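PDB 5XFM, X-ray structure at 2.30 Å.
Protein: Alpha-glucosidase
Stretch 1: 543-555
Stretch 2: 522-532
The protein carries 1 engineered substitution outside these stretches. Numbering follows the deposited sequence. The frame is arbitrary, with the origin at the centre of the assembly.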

ATOM      1  N   CYS A 543      19.822 -16.594  11.468  1.00 28.53           N
ATOM      2  CA  CYS A 543      19.024 -15.426  11.107  1.00 32.54           C
ATOM      3  C   CYS A 543      19.726 -14.582  10.042  1.00 29.10           C
ATOM      4  O   CYS A 543      19.139 -14.232   9.015  1.00 29.99           O
ATOM      5  CB  CYS A 543      18.722 -14.575  12.341  1.00 25.32           C
ATOM      6  SG  CYS A 543      17.683 -15.398  13.574  1.00 28.33           S
ATOM      7  N   MET A 544      20.990 -14.262  10.284  1.00 29.43           N
ATOM      8  CA  MET A 544      21.736 -13.425   9.357  1.00 30.63           C
ATOM      9  C   MET A 544      21.968 -14.145   8.036  1.00 30.71           C
ATOM     10  O   MET A 544      21.987 -13.520   6.967  1.00 29.11           O
ATOM     11  CB  MET A 544      23.058 -13.006   9.990  1.00 27.83           C
ATOM     12  CG  MET A 544      22.859 -12.245  11.283  1.00 29.86           C
ATOM     13  SD  MET A 544      21.765 -10.837  11.026  1.00 30.46           S
ATOM     14  CE  MET A 544      22.782  -9.828   9.937  1.00 19.15           C
ATOM     15  N   ASP A 545      22.106 -15.466   8.122  1.00 31.52           N
ATOM     16  CA  ASP A 545      22.236 -16.315   6.947  1.00 31.89           C
ATOM     17  C   ASP A 545      20.971 -16.245   6.117  1.00 32.87           C
ATOM     18  O   ASP A 545      21.036 -16.125   4.894  1.00 31.24           O
ATOM     19  CB  ASP A 545      22.540 -17.768   7.330  1.00 35.33           C
ATOM     20  CG  ASP A 545      23.994 -17.980   7.717  1.00 36.22           C
ATOM     21  OD1 ASP A 545      24.863 -17.253   7.190  1.00 40.08           O
ATOM     22  OD2 ASP A 545      24.275 -18.887   8.527  1.00 36.91           O
ATOM     23  N   PHE A 546      19.819 -16.335   6.776  1.00 31.49           N
ATOM     24  CA  PHE A 546      18.563 -16.176   6.057  1.00 32.42           C
ATOM     25  C   PHE A 546      18.500 -14.810   5.375  1.00 34.07           C
ATOM     26  O   PHE A 546      18.184 -14.715   4.184  1.00 28.47           O
ATOM     27  CB  PHE A 546      17.358 -16.320   6.983  1.00 27.48           C
ATOM     28  CG  PHE A 546      16.052 -15.929   6.331  1.00 32.60           C
ATOM     29  CD1 PHE A 546      15.364 -16.832   5.536  1.00 36.41           C
ATOM     30  CD2 PHE A 546      15.537 -14.653   6.477  1.00 29.35           C
ATOM     31  CE1 PHE A 546      14.180 -16.476   4.923  1.00 35.52           C
ATOM     32  CE2 PHE A 546      14.353 -14.291   5.862  1.00 28.55           C
ATOM     33  CZ  PHE A 546      13.674 -15.201   5.090  1.00 30.60           C
ATOM     34  N   MET A 547      18.805 -13.757   6.135  1.00 28.61           N
ATOM     35  CA  MET A 547      18.693 -12.392   5.622  1.00 29.35           C
ATOM     36  C   MET A 547      19.612 -12.181   4.424  1.00 34.83           C
ATOM     37  O   MET A 547      19.359 -11.319   3.583  1.00 35.80           O
ATOM     38  CB  MET A 547      18.989 -11.368   6.715  1.00 25.91           C
ATOM     39  CG  MET A 547      17.892 -11.291   7.761  1.00 28.41           C
ATOM     40  SD  MET A 547      16.279 -11.007   7.009  1.00 34.39           S
ATOM     41  CE  MET A 547      16.500  -9.375   6.310  1.00 28.19           C
ATOM     42  N   LYS A 548      20.684 -12.962   4.355  1.00 28.65           N
ATOM     43  CA  LYS A 548      21.548 -12.924   3.182  1.00 29.15           C
ATOM     44  C   LYS A 548      20.855 -13.441   1.906  1.00 28.59           C
ATOM     45  O   LYS A 548      21.232 -13.058   0.798  1.00 28.21           O
ATOM     46  CB  LYS A 548      22.829 -13.714   3.446  1.00 28.67           C
ATOM     47  CG  LYS A 548      23.890 -12.909   4.186  1.00 27.42           C
ATOM     48  CD  LYS A 548      24.922 -13.813   4.841  1.00 30.19           C
ATOM     49  CE  LYS A 548      26.273 -13.115   4.966  1.00 27.55           C
ATOM     50  NZ  LYS A 548      26.698 -12.928   6.382  1.00 37.58           N
ATOM     51  N   ARG A 549      19.853 -14.306   2.054  1.00 32.60           N
ATOM     52  CA  ARG A 549      19.193 -14.912   0.893  1.00 28.40           C
ATOM     53  C   ARG A 549      17.782 -14.398   0.642  1.00 29.42           C
ATOM     54  O   ARG A 549      17.112 -14.861  -0.283  1.00 33.90           O
ATOM     55  CB  ARG A 549      19.131 -16.435   1.042  1.00 28.93           C
ATOM     56  CG  ARG A 549      20.467 -17.104   1.313  1.00 38.94           C
ATOM     57  CD  ARG A 549      20.368 -18.619   1.183  1.00 50.55           C
ATOM     58  NE  ARG A 549      20.990 -19.301   2.317  1.00 57.19           N
ATOM     59  CZ  ARG A 549      20.363 -20.171   3.108  1.00 59.39           C
ATOM     60  NH1 ARG A 549      19.090 -20.484   2.887  1.00 69.71           N
ATOM     61  NH2 ARG A 549      21.012 -20.735   4.120  1.00 56.11           N
ATOM     62  N   VAL A 550      17.326 -13.450   1.455  1.00 35.96           N
ATOM     63  CA  VAL A 550      15.950 -12.965   1.346  1.00 34.74           C
ATOM     64  C   VAL A 550      15.630 -12.313  -0.012  1.00 30.32           C
ATOM     65  O   VAL A 550      16.392 -11.489  -0.526  1.00 31.04           O
ATOM     66  CB  VAL A 550      15.626 -11.969   2.508  1.00 31.60           C
ATOM     67  CG1 VAL A 550      16.393 -10.663   2.365  1.00 33.68           C
ATOM     68  CG2 VAL A 550      14.129 -11.717   2.606  1.00 32.67           C
ATOM     69  N   PRO A 551      14.500 -12.712  -0.614  1.00 27.99           N
ATOM     70  CA  PRO A 551      14.017 -12.058  -1.833  1.00 28.50           C
ATOM     71  C   PRO A 551      13.147 -10.851  -1.499  1.00 29.12           C
ATOM     72  O   PRO A 551      12.682 -10.738  -0.363  1.00 24.16           O
ATOM     73  CB  PRO A 551      13.206 -13.156  -2.532  1.00 34.05           C
ATOM     74  CG  PRO A 551      12.938 -14.213  -1.481  1.00 34.50           C
ATOM     75  CD  PRO A 551      13.653 -13.847  -0.214  1.00 32.47           C
ATOM     76  N   THR A 552      12.965  -9.945  -2.455  1.00 28.12           N
ATOM     77  CA  THR A 552      12.084  -8.797  -2.246  1.00 29.85           C
ATOM     78  C   THR A 552      11.021  -8.719  -3.349  1.00 24.24           C
ATOM     79  O   THR A 552      10.149  -7.858  -3.315  1.00 24.28           O
ATOM     80  CB  THR A 552      12.864  -7.456  -2.186  1.00 23.85           C
ATOM     81  OG1 THR A 552      13.374  -7.117  -3.480  1.00 25.80           O
ATOM     82  CG2 THR A 552      14.009  -7.534  -1.187  1.00 28.72           C
ATOM     83  N   THR A 553      11.112  -9.611  -4.334  1.00 25.64           N
ATOM     84  CA  THR A 553      10.170  -9.630  -5.458  1.00 25.56           C
ATOM     85  C   THR A 553       9.537 -11.012  -5.592  1.00 23.63           C
ATOM     86  O   THR A 553      10.133 -12.015  -5.200  1.00 25.09           O
ATOM     87  CB  THR A 553      10.858  -9.265  -6.783  1.00 18.52           C
ATOM     88  OG1 THR A 553      11.907 -10.202  -7.047  1.00 23.69           O
ATOM     89  CG2 THR A 553      11.442  -7.857  -6.709  1.00 19.67           C
ATOM     90  N   TRP A 554       8.339 -11.075  -6.165  1.00 22.88           N
ATOM     91  CA  TRP A 554       7.594 -12.326  -6.150  1.00 25.66           C
ATOM     92  C   TRP A 554       6.900 -12.648  -7.465  1.00 23.91           C
ATOM     93  O   TRP A 554       6.539 -11.758  -8.229  1.00 21.44           O
ATOM     94  CB  TRP A 554       6.561 -12.287  -5.024  1.00 23.73           C
ATOM     95  CG  TRP A 554       7.141 -11.826  -3.720  1.00 26.94           C
ATOM     96  CD1 TRP A 554       7.007 -10.590  -3.157  1.00 26.42           C
ATOM     97  CD2 TRP A 554       7.955 -12.589  -2.822  1.00 28.02           C
ATOM     98  NE1 TRP A 554       7.679 -10.538  -1.962  1.00 27.86           N
ATOM     99  CE2 TRP A 554       8.269 -11.752  -1.731  1.00 26.22           C
ATOM    100  CE3 TRP A 554       8.444 -13.900  -2.830  1.00 27.24           C
ATOM    101  CZ2 TRP A 554       9.053 -12.181  -0.660  1.00 27.94           C
ATOM    102  CZ3 TRP A 554       9.221 -14.327  -1.760  1.00 33.72           C
ATOM    103  CH2 TRP A 554       9.515 -13.467  -0.690  1.00 28.54           C
ATOM    104  N   ASP A 555       6.733 -13.938  -7.728  1.00 25.48           N
ATOM    105  CA  ASP A 555       6.004 -14.387  -8.902  1.00 30.50           C
ATOM    106  C   ASP A 555       4.549 -14.718  -8.579  1.00 29.08           C
ATOM    107  O   ASP A 555       3.693 -14.692  -9.462  1.00 28.96           O
ATOM    108  CB  ASP A 555       6.694 -15.602  -9.528  1.00 29.98           C
ATOM    109  CG  ASP A 555       7.955 -15.224 -10.269  1.00 32.52           C
ATOM    110  OD1 ASP A 555       7.873 -14.332 -11.142  1.00 32.12           O
ATOM    111  OD2 ASP A 555       9.020 -15.815  -9.989  1.00 36.73           O
TER
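Stretch 2, residues 522-532: LQNPVQNFALA

Stretch 2 lies along stretch 1 as a mostly extended segment running the opposite way, in a largely buried contact that is apolar at the helical end and polar, with one direct hydrogen bond and several waters, at the loop end. The two stretches bury 454 Å² between them, both sides summed. Stretch 1 begins as a helix, with Met547 N bonded to Cys543 O at 2.9 Å, and continues as a loop through Val550 to Asp555. Stretch 2 is loop or turn apart from a weakly bonded strand at about Val526 to Asn528. The direction follows from the register: Leu531 has its CA 9.3 Å from the CA of Met547, whereas further down the pair Pro525 CA and Thr552 CA are only 5.3 Å apart. The backbones therefore approach closely at the loop and leave room for side chains beside the helix.

That room is filled by flexible and aromatic apolar groups. Leu531 points toward the helix and sets its CD1 4.2 Å from Met547 CB and 4.3 Å from Met544 CE. The CA-to-CB bond of Met544 runs sideways, but its unbranched chain, with all three chi angles in m, brings the methyl nearer. Met547 uses the same m, m, m conformation to lay its CE over one face of the Phe529 ring, 3.8 Å from the ring centroid, a CH-pi contact in which a polarised methyl meets the aromatic electrons. Val550, in the loop that follows, adds its CG1 at 3.8 Å from Phe529 CE1.

Thr552 is the centre of the polar end. In the p rotamer, Thr552 OG1 donates to Pro525 O at a short 2.6 Å, while Thr552 CG2 packs 3.6 Å from Gln527 CG; a threonine can serve both needs. The CA-to-CB bond of Pro525 points away, and the residue's part in this hydrogen bond is its backbone carbonyl. Thr552 O and Asn524 O, 3.4 Å apart, are both acceptors and cannot bond to each other. Water links the two sides instead: water 1 donates to Thr552 O at 2.6 Å and accepts from Gln523 NE2 at 3.1 Å, while water 2 accepts from Asn524 N at 3.1 Å and lies 2.9 Å from Thr552 O. Gln527, long and amide-tipped, reaches water 3 from NE2 at 3.2 Å, and that water lies 2.9 Å from Pro551 O. Finally, Gln523 CG meets the edge of the Trp554 ring, 3.9 Å from CD1, its aliphatic part suiting the indole.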

ATOM      1  N   LEU A 522       5.571  -8.845   4.617  1.00 26.18           N
ATOM      2  CA  LEU A 522       5.437  -7.459   4.163  1.00 26.02           C
ATOM      3  C   LEU A 522       6.227  -7.203   2.872  1.00 26.15           C
ATOM      4  O   LEU A 522       7.458  -7.268   2.867  1.00 25.17           O
ATOM      5  CB  LEU A 522       5.899  -6.498   5.271  1.00 23.72           C
ATOM      6  CG  LEU A 522       5.351  -6.759   6.683  1.00 23.98           C
ATOM      7  CD1 LEU A 522       5.765  -5.667   7.665  1.00 25.94           C
ATOM      8  CD2 LEU A 522       3.835  -6.916   6.669  1.00 21.98           C
ATOM      9  N   GLN A 523       5.515  -6.856   1.800  1.00 20.44           N
ATOM     10  CA  GLN A 523       6.102  -6.753   0.459  1.00 15.20           C
ATOM     11  C   GLN A 523       6.471  -5.321   0.040  1.00 19.57           C
ATOM     12  O   GLN A 523       5.685  -4.379   0.204  1.00 13.70           O
ATOM     13  CB  GLN A 523       5.133  -7.364  -0.568  1.00 24.29           C
ATOM     14  CG  GLN A 523       5.535  -7.202  -2.028  1.00 15.79           C
ATOM     15  CD  GLN A 523       4.982  -5.917  -2.626  1.00 23.32           C
ATOM     16  OE1 GLN A 523       3.847  -5.525  -2.340  1.00 22.69           O
ATOM     17  NE2 GLN A 523       5.785  -5.251  -3.450  1.00 19.40           N
ATOM     18  N   ASN A 524       7.690  -5.174  -0.476  1.00 18.11           N
ATOM     19  CA  ASN A 524       8.155  -3.946  -1.127  1.00 18.95           C
ATOM     20  C   ASN A 524       9.393  -4.273  -1.969  1.00 25.87           C
ATOM     21  O   ASN A 524      10.289  -4.978  -1.499  1.00 26.15           O
ATOM     22  CB  ASN A 524       8.462  -2.853  -0.098  1.00 20.86           C
ATOM     23  CG  ASN A 524       8.532  -1.460  -0.719  1.00 20.99           C
ATOM     24  OD1 ASN A 524       9.589  -1.017  -1.167  1.00 24.30           O
ATOM     25  ND2 ASN A 524       7.398  -0.772  -0.753  1.00 16.66           N
ATOM     26  N   PRO A 525       9.457  -3.752  -3.206  1.00 23.25           N
ATOM     27  CA  PRO A 525      10.489  -4.123  -4.184  1.00 25.32           C
ATOM     28  C   PRO A 525      11.920  -3.815  -3.720  1.00 25.56           C
ATOM     29  O   PRO A 525      12.835  -4.619  -3.912  1.00 21.74           O
ATOM     30  CB  PRO A 525      10.143  -3.257  -5.403  1.00 21.47           C
ATOM     31  CG  PRO A 525       8.759  -2.786  -5.177  1.00 23.13           C
ATOM     32  CD  PRO A 525       8.576  -2.691  -3.718  1.00 19.50           C
ATOM     33  N   VAL A 526      12.099  -2.650  -3.112  1.00 23.72           N
ATOM     34  CA  VAL A 526      13.380  -2.268  -2.530  1.00 27.82           C
ATOM     35  C   VAL A 526      13.239  -2.245  -1.011  1.00 25.50           C
ATOM     36  O   VAL A 526      12.627  -1.334  -0.455  1.00 24.09           O
ATOM     37  CB  VAL A 526      13.848  -0.889  -3.044  1.00 23.20           C
ATOM     38  CG1 VAL A 526      15.095  -0.426  -2.304  1.00 22.82           C
ATOM     39  CG2 VAL A 526      14.097  -0.936  -4.547  1.00 20.78           C
ATOM     40  N   GLN A 527      13.785  -3.257  -0.344  1.00 22.28           N
ATOM     41  CA  GLN A 527      13.654  -3.352   1.107  1.00 23.71           C
ATOM     42  C   GLN A 527      14.862  -2.770   1.821  1.00 24.78           C
ATOM     43  O   GLN A 527      15.973  -3.283   1.702  1.00 26.08           O
ATOM     44  CB  GLN A 527      13.461  -4.805   1.552  1.00 21.10           C
ATOM     45  CG  GLN A 527      12.166  -5.479   1.095  1.00 24.55           C
ATOM     46  CD  GLN A 527      10.943  -5.098   1.915  1.00 19.46           C
ATOM     47  OE1 GLN A 527      10.833  -3.982   2.423  1.00 27.39           O
ATOM     48  NE2 GLN A 527      10.019  -6.038   2.055  1.00 21.35           N
ATOM     49  N   ASN A 528      14.629  -1.709   2.582  1.00 25.66           N
ATOM     50  CA  ASN A 528      15.633  -1.190   3.498  1.00 25.75           C
ATOM     51  C   ASN A 528      15.317  -1.711   4.896  1.00 22.85           C
ATOM     52  O   ASN A 528      14.566  -1.088   5.645  1.00 16.21           O
ATOM     53  CB  ASN A 528      15.672   0.340   3.470  1.00 21.18           C
ATOM     54  CG  ASN A 528      15.918   0.891   2.069  1.00 26.46           C
ATOM     55  OD1 ASN A 528      16.968   0.657   1.469  1.00 28.39           O
ATOM     56  ND2 ASN A 528      14.946   1.630   1.547  1.00 26.71           N
ATOM     57  N   PHE A 529      15.833  -2.901   5.198  1.00 21.69           N
ATOM     58  CA  PHE A 529      15.604  -3.553   6.483  1.00 23.71           C
ATOM     59  C   PHE A 529      16.313  -2.836   7.618  1.00 27.16           C
ATOM     60  O   PHE A 529      17.280  -2.097   7.397  1.00 27.95           O
ATOM     61  CB  PHE A 529      16.052  -5.016   6.435  1.00 29.07           C
ATOM     62  CG  PHE A 529      15.259  -5.860   5.482  1.00 25.78           C
ATOM     63  CD1 PHE A 529      15.871  -6.467   4.398  1.00 24.96           C
ATOM     64  CD2 PHE A 529      13.896  -6.034   5.664  1.00 23.39           C
ATOM     65  CE1 PHE A 529      15.141  -7.237   3.520  1.00 23.45           C
ATOM     66  CE2 PHE A 529      13.161  -6.802   4.792  1.00 24.26           C
ATOM     67  CZ  PHE A 529      13.785  -7.410   3.719  1.00 27.07           C
ATOM     68  N   ALA A 530      15.828  -3.050   8.835  1.00 24.52           N
ATOM     69  CA  ALA A 530      16.399  -2.386   9.997  1.00 25.37           C
ATOM     70  C   ALA A 530      17.538  -3.187  10.638  1.00 26.32           C
ATOM     71  O   ALA A 530      17.639  -3.262  11.858  1.00 30.37           O
ATOM     72  CB  ALA A 530      15.310  -2.122  11.016  1.00 29.77           C
ATOM     73  N   LEU A 531      18.406  -3.759   9.814  1.00 23.89           N
ATOM     74  CA  LEU A 531      19.583  -4.447  10.325  1.00 26.56           C
ATOM     75  C   LEU A 531      20.663  -3.438  10.715  1.00 27.76           C
ATOM     76  O   LEU A 531      20.598  -2.268  10.339  1.00 31.02           O
ATOM     77  CB  LEU A 531      20.128  -5.434   9.291  1.00 25.40           C
ATOM     78  CG  LEU A 531      19.211  -6.585   8.895  1.00 24.21           C
ATOM     79  CD1 LEU A 531      19.885  -7.486   7.878  1.00 26.73           C
ATOM     80  CD2 LEU A 531      18.791  -7.367  10.119  1.00 29.35           C
ATOM     81  N   ALA A 532      21.647  -3.898  11.477  1.00 24.50           N
ATOM     82  CA  ALA A 532      22.801  -3.072  11.838  1.00 24.44           C
ATOM     83  C   ALA A 532      24.060  -3.948  11.881  1.00 21.41           C
ATOM     84  O   ALA A 532      23.961  -5.156  12.084  1.00 20.58           O
ATOM     85  CB  ALA A 532      22.563  -2.384  13.157  1.00 17.66           C
TER
HETATM   86  O   HOH W   1       8.041  -7.007  -4.555  1.00 18.93           O
HETATM   87  O   HOH W   2       9.191  -7.891  -0.606  1.00 22.82           O
HETATM   88  O   HOH W   3      10.907  -8.920   1.120  1.00 29.93           O